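Local coordinates for Serine/threonine-protein kinase Tel1 (Chaetomium thermophilum, PDB 6SKY), which probably phosphorylates serine and threonine residues followed by glutamine, acting as an ATP-dependent checkpoint kinase that senses DNA damage, at residues A[2533-2538]-A[2583-2588]; A[2592-2597]-A[2604-2609]. All coordinates share one frame; numbering follows the deposited sequence.

Contact 1: A[2533-2538]-A[2583-2588]; sequences QKVPIK and MAIASG
Met2583 lays its side chain across the carbonyl of Val2535 and on to Ile2537. Its CG occupies the crowded position between backbone N and carbonyl carbon (chi1 67°), which brings Met2583 CG to 3.6 Å from Val2535 O; from there the chain runs straight, which places Met2583 SD 4.0 Å from Ile2537 CB. A long unbranched thioether suits this place, since it can pass the Val2535 carbonyl and still meet Ile2537 beyond the bonded pair.

That pair, Val2535 with Met2583, is antiparallel and hydrogen-bonded, and its two bonds differ. Val2535 N gives to Met2583 O at 2.9 Å within the carbonyl plane, though bent to 134° at the hydrogen. In the return bond Met2583 N reaches Val2535 O at 2.8 Å and is straighter, but the donor sits above the carbonyl plane. On the same face as Met2583, the beta-branched Val2535 turns CG2 to within 3.9 Å of Ile2585 CD1, the two side chains crossing obliquely. Lys2534 and Ala2584 share the opposite face as a non-hydrogen-bonded pair; the small methyl lies beside a lysine whose extended chain leads off to the exposed surface.

Tyr2529 touches Met2583 and Ile2585 from a loop, helix 2541-2552 brings Phe2546 against Ile2537, and strand 2593-2599 flanks strand 2576-2585, while 2534-2536 forms the outermost strand of the antiparallel sheet of the kinase N-lobe.

Contact 2: A[2592-2597]-A[2604-2609]; sequences PKILTA and KYKQLV. With AGS (phosphothiophosphoric acid-adenylate ester), chain C.
Lys2606 bends its aliphatic chain over Thr2596 and Ile2594 of the opposite strand. Its CG lies anti to the carbonyl carbon, side by side with the Thr2596 side chain, and a turn at chi3 (57°) then carries Lys2606 CE to 3.6 Å from Ile2594 CG2. The methylenes thus pack on two beta-branched residues, Thr2596 meeting them with both OG1 and CG2. An alanine in place of Lys2606 would remove these methylenes and would probably leave Ile2594 CG2 and Thr2596 less well packed on this partly exposed face.

Ile2594 and Leu2608 share that face, and Leu2608 also meets the ligand: its CD1 lies 3.7 Å from N6 of the bound AGS, a van der Waals contact at the amino end of the adenine. The two strands form a beta hairpin in the sheet of the kinase N-lobe, and Leu2608 is one of the pocket residues on its second strand. Five backbone bonds zip the hairpin. The bond from Val2609 N to Lys2593 O, 2.9 Å long, is almost straight (176°), whereas the one from Leu2595 N to Gln2607 O is bent to 133°.

On the other face, Leu2595 spreads CD1 and CD2 over Val2609 CG2, the nearer, CD1, at 4.0 Å. Lys2593 holds CG between backbone N and carbonyl carbon and lies obliquely against Val2609 CB. Its chain then folds at chi3 and chi4; NZ is hydrogen-bonded to Ala2591 O, and the charge has a cation-pi partner in Tyr2529. Gln2607, likewise buried, satisfies OE1 with the hydroxyl of Tyr2517. Where the paired segments end, Tyr2605 brings CD2 to 3.7 Å from Ala2597 O.

In the fold
Contacts 1 and 2 lie in one antiparallel sheet, their centres 10 Å apart. They meet where strands 2576-2585 and 2593-2599 run side by side: Ala2584 O and Ile2594 N probably form a hydrogen bond at 3.0 Å, and Met2583 SD packs against Leu2595 CD1 at 3.7 Å. Contact 1 secures the short edge strand with one pair joined by two backbone hydrogen bonds, and two of its seven touching residues are exposed. Contact 2, further into the sheet, is a longer and more buried pairing. Sulfur and aliphatic carbon dominate the side-chain packing of contact 1; contact 2 adds buried polar groups with outside partners and reaches the nucleotide directly.

Contact 1: A[2533-2538]-A[2583-2588]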
ATOM      1  N   GLN A2533     -29.826  27.059 -45.891  1.00 74.22           N
ATOM      2  CA  GLN A2533     -29.698  28.414 -46.410  1.00 74.22           C
ATOM      3  C   GLN A2533     -29.194  29.370 -45.343  1.00 74.22           C
ATOM      4  O   GLN A2533     -28.658  28.941 -44.319  1.00 74.22           O
ATOM      5  CB  GLN A2533     -31.035  28.907 -46.961  1.00 74.22           C
ATOM      6  CG  GLN A2533     -31.608  28.022 -48.046  1.00 74.22           C
ATOM      7  CD  GLN A2533     -30.646  27.801 -49.190  1.00 74.22           C
ATOM      8  OE1 GLN A2533     -30.420  26.670 -49.616  1.00 74.22           O
ATOM      9  NE2 GLN A2533     -30.075  28.885 -49.700  1.00 74.22           N
ATOM     10  N   LYS A2534     -29.324  30.672 -45.594  1.00 66.94           N
ATOM     11  CA  LYS A2534     -28.933  31.690 -44.620  1.00 66.94           C
ATOM     12  C   LYS A2534     -29.851  32.895 -44.837  1.00 66.94           C
ATOM     13  O   LYS A2534     -29.563  33.770 -45.653  1.00 66.94           O
ATOM     14  CB  LYS A2534     -27.467  32.059 -44.766  1.00 66.94           C
ATOM     15  CG  LYS A2534     -26.944  32.925 -43.652  1.00 66.94           C
ATOM     16  CD  LYS A2534     -25.469  33.197 -43.821  1.00 66.94           C
ATOM     17  CE  LYS A2534     -24.957  34.113 -42.728  1.00 66.94           C
ATOM     18  NZ  LYS A2534     -23.555  34.542 -42.980  1.00 66.94           N
ATOM     19  N   VAL A2535     -30.938  32.937 -44.074  1.00 66.53           N
ATOM     20  CA  VAL A2535     -32.028  33.877 -44.327  1.00 66.53           C
ATOM     21  C   VAL A2535     -31.857  35.125 -43.472  1.00 66.53           C
ATOM     22  O   VAL A2535     -31.558  35.011 -42.281  1.00 66.53           O
ATOM     23  CB  VAL A2535     -33.386  33.226 -44.043  1.00 66.53           C
ATOM     24  CG1 VAL A2535     -34.508  34.118 -44.514  1.00 66.53           C
ATOM     25  CG2 VAL A2535     -33.463  31.880 -44.708  1.00 66.53           C
ATOM     26  N   PRO A2536     -32.040  36.328 -44.015  1.00 68.12           N
ATOM     27  CA  PRO A2536     -32.072  37.515 -43.153  1.00 68.12           C
ATOM     28  C   PRO A2536     -33.345  37.514 -42.324  1.00 68.12           C
ATOM     29  O   PRO A2536     -34.440  37.313 -42.850  1.00 68.12           O
ATOM     30  CB  PRO A2536     -32.048  38.675 -44.150  1.00 68.12           C
ATOM     31  CG  PRO A2536     -32.674  38.113 -45.362  1.00 68.12           C
ATOM     32  CD  PRO A2536     -32.232  36.680 -45.429  1.00 68.12           C
ATOM     33  N   ILE A2537     -33.203  37.733 -41.022  1.00 65.26           N
ATOM     34  CA  ILE A2537     -34.354  37.639 -40.118  1.00 65.26           C
ATOM     35  C   ILE A2537     -34.998  39.020 -40.118  1.00 65.26           C
ATOM     36  O   ILE A2537     -34.875  39.816 -39.187  1.00 65.26           O
ATOM     37  CB  ILE A2537     -33.953  37.146 -38.720  1.00 65.26           C
ATOM     38  CG1 ILE A2537     -35.128  37.219 -37.750  1.00 65.26           C
ATOM     39  CG2 ILE A2537     -32.736  37.891 -38.185  1.00 65.26           C
ATOM     40  CD1 ILE A2537     -34.755  36.899 -36.339  1.00 65.26           C
ATOM     41  N   LYS A2538     -35.690  39.315 -41.207  1.00 70.37           N
ATOM     42  CA  LYS A2538     -36.663  40.397 -41.246  1.00 70.37           C
ATOM     43  C   LYS A2538     -37.837  40.078 -42.152  1.00 70.37           C
ATOM     44  O   LYS A2538     -38.744  40.904 -42.262  1.00 70.37           O
ATOM     45  CB  LYS A2538     -36.004  41.701 -41.708  1.00 70.37           C
ATOM     46  CG  LYS A2538     -35.351  42.488 -40.600  1.00 70.37           C
ATOM     47  CD  LYS A2538     -34.819  43.810 -41.097  1.00 70.37           C
ATOM     48  CE  LYS A2538     -34.361  44.671 -39.938  1.00 70.37           C
ATOM     49  NZ  LYS A2538     -34.046  46.056 -40.375  1.00 70.37           N
ATOM     50  N   MET A2583     -29.603  34.725 -40.229  1.00 59.98           N
ATOM     51  CA  MET A2583     -29.585  33.540 -39.394  1.00 59.98           C
ATOM     52  C   MET A2583     -29.480  32.319 -40.287  1.00 59.98           C
ATOM     53  O   MET A2583     -30.140  32.242 -41.326  1.00 59.98           O
ATOM     54  CB  MET A2583     -30.829  33.450 -38.513  1.00 59.98           C
ATOM     55  CG  MET A2583     -32.119  33.237 -39.249  1.00 59.98           C
ATOM     56  SD  MET A2583     -33.497  33.182 -38.107  1.00 59.98           S
ATOM     57  CE  MET A2583     -34.844  32.889 -39.230  1.00 59.98           C
ATOM     58  N   ALA A2584     -28.631  31.380 -39.887  1.00 55.22           N
ATOM     59  CA  ALA A2584     -28.491  30.135 -40.612  1.00 55.22           C
ATOM     60  C   ALA A2584     -29.595  29.168 -40.213  1.00 55.22           C
ATOM     61  O   ALA A2584     -30.331  29.386 -39.251  1.00 55.22           O
ATOM     62  CB  ALA A2584     -27.124  29.517 -40.353  1.00 55.22           C
ATOM     63  N   ILE A2585     -29.711  28.083 -40.966  1.00 62.54           N
ATOM     64  CA  ILE A2585     -30.727  27.070 -40.721  1.00 62.54           C
ATOM     65  C   ILE A2585     -30.098  25.703 -40.919  1.00 62.54           C
ATOM     66  O   ILE A2585     -29.280  25.513 -41.824  1.00 62.54           O
ATOM     67  CB  ILE A2585     -31.944  27.267 -41.643  1.00 62.54           C
ATOM     68  CG1 ILE A2585     -32.632  28.584 -41.302  1.00 62.54           C
ATOM     69  CG2 ILE A2585     -32.915  26.129 -41.496  1.00 62.54           C
ATOM     70  CD1 ILE A2585     -33.800  28.897 -42.154  1.00 62.54           C
ATOM     71  N   ALA A2586     -30.461  24.756 -40.062  1.00 64.75           N
ATOM     72  CA  ALA A2586     -29.942  23.400 -40.132  1.00 64.75           C
ATOM     73  C   ALA A2586     -30.988  22.453 -40.711  1.00 64.75           C
ATOM     74  O   ALA A2586     -32.154  22.805 -40.895  1.00 64.75           O
ATOM     75  CB  ALA A2586     -29.492  22.930 -38.748  1.00 64.75           C
ATOM     76  N   SER A2587     -30.553  21.225 -40.992  1.00 72.90           N
ATOM     77  CA  SER A2587     -31.395  20.245 -41.669  1.00 72.90           C
ATOM     78  C   SER A2587     -32.284  19.522 -40.666  1.00 72.90           C
ATOM     79  O   SER A2587     -31.791  18.932 -39.699  1.00 72.90           O
ATOM     80  CB  SER A2587     -30.532  19.243 -42.430  1.00 72.90           C
ATOM     81  OG  SER A2587     -29.715  19.899 -43.384  1.00 72.90           O
ATOM     82  N   GLY A2588     -33.589  19.558 -40.908  1.00 74.61           N
ATOM     83  CA  GLY A2588     -34.534  18.886 -40.038  1.00 74.61           C
ATOM     84  C   GLY A2588     -35.949  19.173 -40.490  1.00 74.61           C
ATOM     85  O   GLY A2588     -36.178  19.671 -41.593  1.00 74.61           O
TER

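Contact 2: A[2592-2597]-A[2604-2609]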
ATOM      1  N   PRO A2592     -34.021  24.145 -36.906  1.00 54.56           N
ATOM      2  CA  PRO A2592     -33.281  24.846 -35.850  1.00 54.56           C
ATOM      3  C   PRO A2592     -32.498  25.996 -36.458  1.00 54.56           C
ATOM      4  O   PRO A2592     -31.694  25.797 -37.366  1.00 54.56           O
ATOM      5  CB  PRO A2592     -32.358  23.764 -35.284  1.00 54.56           C
ATOM      6  CG  PRO A2592     -32.181  22.818 -36.386  1.00 54.56           C
ATOM      7  CD  PRO A2592     -33.426  22.838 -37.219  1.00 54.56           C
ATOM      8  N   LYS A2593     -32.741  27.201 -35.968  1.00 45.50           N
ATOM      9  CA  LYS A2593     -32.116  28.384 -36.531  1.00 45.50           C
ATOM     10  C   LYS A2593     -30.980  28.858 -35.643  1.00 45.50           C
ATOM     11  O   LYS A2593     -31.080  28.830 -34.417  1.00 45.50           O
ATOM     12  CB  LYS A2593     -33.139  29.498 -36.731  1.00 45.50           C
ATOM     13  CG  LYS A2593     -34.227  29.543 -35.705  1.00 45.50           C
ATOM     14  CD  LYS A2593     -35.404  30.333 -36.220  1.00 45.50           C
ATOM     15  CE  LYS A2593     -36.107  29.601 -37.330  1.00 45.50           C
ATOM     16  NZ  LYS A2593     -36.857  28.433 -36.824  1.00 45.50           N
ATOM     17  N   ILE A2594     -29.900  29.294 -36.269  1.00 42.46           N
ATOM     18  CA  ILE A2594     -28.693  29.696 -35.567  1.00 42.46           C
ATOM     19  C   ILE A2594     -28.616  31.213 -35.637  1.00 42.46           C
ATOM     20  O   ILE A2594     -28.207  31.784 -36.650  1.00 42.46           O
ATOM     21  CB  ILE A2594     -27.438  29.039 -36.151  1.00 42.46           C
ATOM     22  CG1 ILE A2594     -27.514  27.524 -36.024  1.00 42.46           C
ATOM     23  CG2 ILE A2594     -26.216  29.509 -35.419  1.00 42.46           C
ATOM     24  CD1 ILE A2594     -28.038  26.827 -37.233  1.00 42.46           C
ATOM     25  N   LEU A2595     -28.997  31.868 -34.558  1.00 41.25           N
ATOM     26  CA  LEU A2595     -28.906  33.313 -34.457  1.00 41.25           C
ATOM     27  C   LEU A2595     -27.531  33.718 -33.962  1.00 41.25           C
ATOM     28  O   LEU A2595     -26.823  32.940 -33.332  1.00 41.25           O
ATOM     29  CB  LEU A2595     -29.959  33.856 -33.502  1.00 41.25           C
ATOM     30  CG  LEU A2595     -31.341  34.212 -34.022  1.00 41.25           C
ATOM     31  CD1 LEU A2595     -31.984  33.051 -34.729  1.00 41.25           C
ATOM     32  CD2 LEU A2595     -32.174  34.634 -32.851  1.00 41.25           C
ATOM     33  N   THR A2596     -27.162  34.957 -34.247  1.00 45.31           N
ATOM     34  CA  THR A2596     -25.947  35.550 -33.712  1.00 45.31           C
ATOM     35  C   THR A2596     -26.311  36.863 -33.048  1.00 45.31           C
ATOM     36  O   THR A2596     -27.092  37.642 -33.593  1.00 45.31           O
ATOM     37  CB  THR A2596     -24.902  35.792 -34.801  1.00 45.31           C
ATOM     38  OG1 THR A2596     -24.767  34.618 -35.606  1.00 45.31           O
ATOM     39  CG2 THR A2596     -23.562  36.115 -34.185  1.00 45.31           C
ATOM     40  N   ALA A2597     -25.763  37.103 -31.868  1.00 46.45           N
ATOM     41  CA  ALA A2597     -26.017  38.325 -31.131  1.00 46.45           C
ATOM     42  C   ALA A2597     -24.695  39.021 -30.878  1.00 46.45           C
ATOM     43  O   ALA A2597     -23.750  38.401 -30.391  1.00 46.45           O
ATOM     44  CB  ALA A2597     -26.726  38.036 -29.811  1.00 46.45           C
ATOM     45  N   LYS A2604     -19.387  38.024 -30.231  1.00 47.96           N
ATOM     46  CA  LYS A2604     -20.474  37.368 -30.937  1.00 47.96           C
ATOM     47  C   LYS A2604     -20.896  36.122 -30.175  1.00 47.96           C
ATOM     48  O   LYS A2604     -20.089  35.211 -29.975  1.00 47.96           O
ATOM     49  CB  LYS A2604     -20.058  37.011 -32.359  1.00 47.96           C
ATOM     50  CG  LYS A2604     -19.627  38.200 -33.178  1.00 47.96           C
ATOM     51  CD  LYS A2604     -19.444  37.812 -34.625  1.00 47.96           C
ATOM     52  CE  LYS A2604     -19.083  39.006 -35.477  1.00 47.96           C
ATOM     53  NZ  LYS A2604     -19.062  38.648 -36.918  1.00 47.96           N
ATOM     54  N   TYR A2605     -22.152  36.087 -29.753  1.00 42.14           N
ATOM     55  CA  TYR A2605     -22.736  34.951 -29.059  1.00 42.14           C
ATOM     56  C   TYR A2605     -23.715  34.292 -30.010  1.00 42.14           C
ATOM     57  O   TYR A2605     -24.768  34.857 -30.305  1.00 42.14           O
ATOM     58  CB  TYR A2605     -23.443  35.393 -27.787  1.00 42.14           C
ATOM     59  CG  TYR A2605     -22.607  36.240 -26.871  1.00 42.14           C
ATOM     60  CD1 TYR A2605     -21.734  35.665 -25.974  1.00 42.14           C
ATOM     61  CD2 TYR A2605     -22.706  37.614 -26.889  1.00 42.14           C
ATOM     62  CE1 TYR A2605     -20.976  36.432 -25.134  1.00 42.14           C
ATOM     63  CE2 TYR A2605     -21.956  38.388 -26.051  1.00 42.14           C
ATOM     64  CZ  TYR A2605     -21.090  37.791 -25.177  1.00 42.14           C
ATOM     65  OH  TYR A2605     -20.330  38.557 -24.335  1.00 42.14           O
ATOM     66  N   LYS A2606     -23.373  33.118 -30.504  1.00 36.06           N
ATOM     67  CA  LYS A2606     -24.296  32.397 -31.360  1.00 36.06           C
ATOM     68  C   LYS A2606     -25.198  31.505 -30.523  1.00 36.06           C
ATOM     69  O   LYS A2606     -24.882  31.146 -29.390  1.00 36.06           O
ATOM     70  CB  LYS A2606     -23.538  31.575 -32.392  1.00 36.06           C
ATOM     71  CG  LYS A2606     -22.523  32.370 -33.159  1.00 36.06           C
ATOM     72  CD  LYS A2606     -21.937  31.549 -34.271  1.00 36.06           C
ATOM     73  CE  LYS A2606     -23.023  31.049 -35.193  1.00 36.06           C
ATOM     74  NZ  LYS A2606     -22.482  30.245 -36.320  1.00 36.06           N
ATOM     75  N   GLN A2607     -26.348  31.166 -31.091  1.00 34.41           N
ATOM     76  CA  GLN A2607     -27.380  30.445 -30.364  1.00 34.41           C
ATOM     77  C   GLN A2607     -28.144  29.558 -31.321  1.00 34.41           C
ATOM     78  O   GLN A2607     -28.488  29.985 -32.421  1.00 34.41           O
ATOM     79  CB  GLN A2607     -28.365  31.400 -29.694  1.00 34.41           C
ATOM     80  CG  GLN A2607     -27.754  32.332 -28.705  1.00 34.41           C
ATOM     81  CD  GLN A2607     -28.562  33.564 -28.530  1.00 34.41           C
ATOM     82  OE1 GLN A2607     -29.578  33.738 -29.183  1.00 34.41           O
ATOM     83  NE2 GLN A2607     -28.125  34.435 -27.646  1.00 34.41           N
ATOM     84  N   LEU A2608     -28.418  28.335 -30.904  1.00 33.01           N
ATOM     85  CA  LEU A2608     -29.437  27.526 -31.548  1.00 33.01           C
ATOM     86  C   LEU A2608     -30.754  27.834 -30.867  1.00 33.01           C
ATOM     87  O   LEU A2608     -30.859  27.723 -29.644  1.00 33.01           O
ATOM     88  CB  LEU A2608     -29.142  26.036 -31.444  1.00 33.01           C
ATOM     89  CG  LEU A2608     -27.972  25.397 -32.161  1.00 33.01           C
ATOM     90  CD1 LEU A2608     -26.881  25.142 -31.185  1.00 33.01           C
ATOM     91  CD2 LEU A2608     -28.421  24.102 -32.770  1.00 33.01           C
ATOM     92  N   VAL A2609     -31.747  28.231 -31.645  1.00 37.95           N
ATOM     93  CA  VAL A2609     -33.103  28.400 -31.153  1.00 37.95           C
ATOM     94  C   VAL A2609     -33.840  27.138 -31.569  1.00 37.95           C
ATOM     95  O   VAL A2609     -34.273  27.006 -32.711  1.00 37.95           O
ATOM     96  CB  VAL A2609     -33.757  29.667 -31.703  1.00 37.95           C
ATOM     97  CG1 VAL A2609     -35.073  29.893 -31.034  1.00 37.95           C
ATOM     98  CG2 VAL A2609     -32.862  30.853 -31.476  1.00 37.95           C
TER
HETATM   99  PG  AGS C3001     -29.619  14.245 -35.572  1.00 40.14           P
HETATM  100  S1G AGS C3001     -28.197  12.919 -35.708  1.00 40.14           S
HETATM  101  O2G AGS C3001     -29.999  14.476 -34.086  1.00 40.14           O
HETATM  102  O3G AGS C3001     -30.870  13.750 -36.348  1.00 40.14           O
HETATM  103  PB  AGS C3001     -28.168  16.508 -35.389  1.00 40.14           P
HETATM  104  O1B AGS C3001     -27.335  15.694 -34.486  1.00 40.14           O
HETATM  105  O2B AGS C3001     -27.406  17.279 -36.463  1.00 40.14           O
HETATM  106  O3B AGS C3001     -29.175  15.600 -36.179  1.00 40.14           O
HETATM  107  PA  AGS C3001     -28.826  19.105 -34.821  1.00 40.14           P
HETATM  108  O1A AGS C3001     -29.874  19.564 -35.738  1.00 40.14           O
HETATM  109  O2A AGS C3001     -28.819  19.798 -33.460  1.00 40.14           O
HETATM  110  O3A AGS C3001     -28.959  17.563 -34.530  1.00 40.14           O
HETATM  111  O5' AGS C3001     -27.456  19.303 -35.556  1.00 40.14           O
HETATM  112  C5' AGS C3001     -27.037  20.635 -35.879  1.00 40.14           C
HETATM  113  C4' AGS C3001     -25.583  20.628 -36.264  1.00 40.14           C
HETATM  114  O4' AGS C3001     -24.866  21.550 -35.422  1.00 40.14           O
HETATM  115  C3' AGS C3001     -24.867  19.293 -36.111  1.00 40.14           C
HETATM  116  O3' AGS C3001     -23.829  19.157 -37.072  1.00 40.14           O
HETATM  117  C2' AGS C3001     -24.321  19.362 -34.687  1.00 40.14           C
HETATM  118  O2' AGS C3001     -23.114  18.625 -34.567  1.00 40.14           O
HETATM  119  C1' AGS C3001     -24.040  20.854 -34.510  1.00 40.14           C
HETATM  120  N9  AGS C3001     -24.333  21.341 -33.171  1.00 40.14           N
HETATM  121  C8  AGS C3001     -25.369  20.962 -32.366  1.00 40.14           C
HETATM  122  N7  AGS C3001     -25.394  21.568 -31.206  1.00 40.14           N
HETATM  123  C5  AGS C3001     -24.297  22.410 -31.256  1.00 40.14           C
HETATM  124  C6  AGS C3001     -23.765  23.325 -30.331  1.00 40.14           C
HETATM  125  N6  AGS C3001     -24.293  23.557 -29.129  1.00 40.14           N
HETATM  126  N1  AGS C3001     -22.659  24.005 -30.691  1.00 40.14           N
HETATM  127  C2  AGS C3001     -22.126  23.778 -31.893  1.00 40.14           C
HETATM  128  N3  AGS C3001     -22.538  22.941 -32.845  1.00 40.14           N
HETATM  129  C4  AGS C3001     -23.634  22.281 -32.460  1.00 40.14           C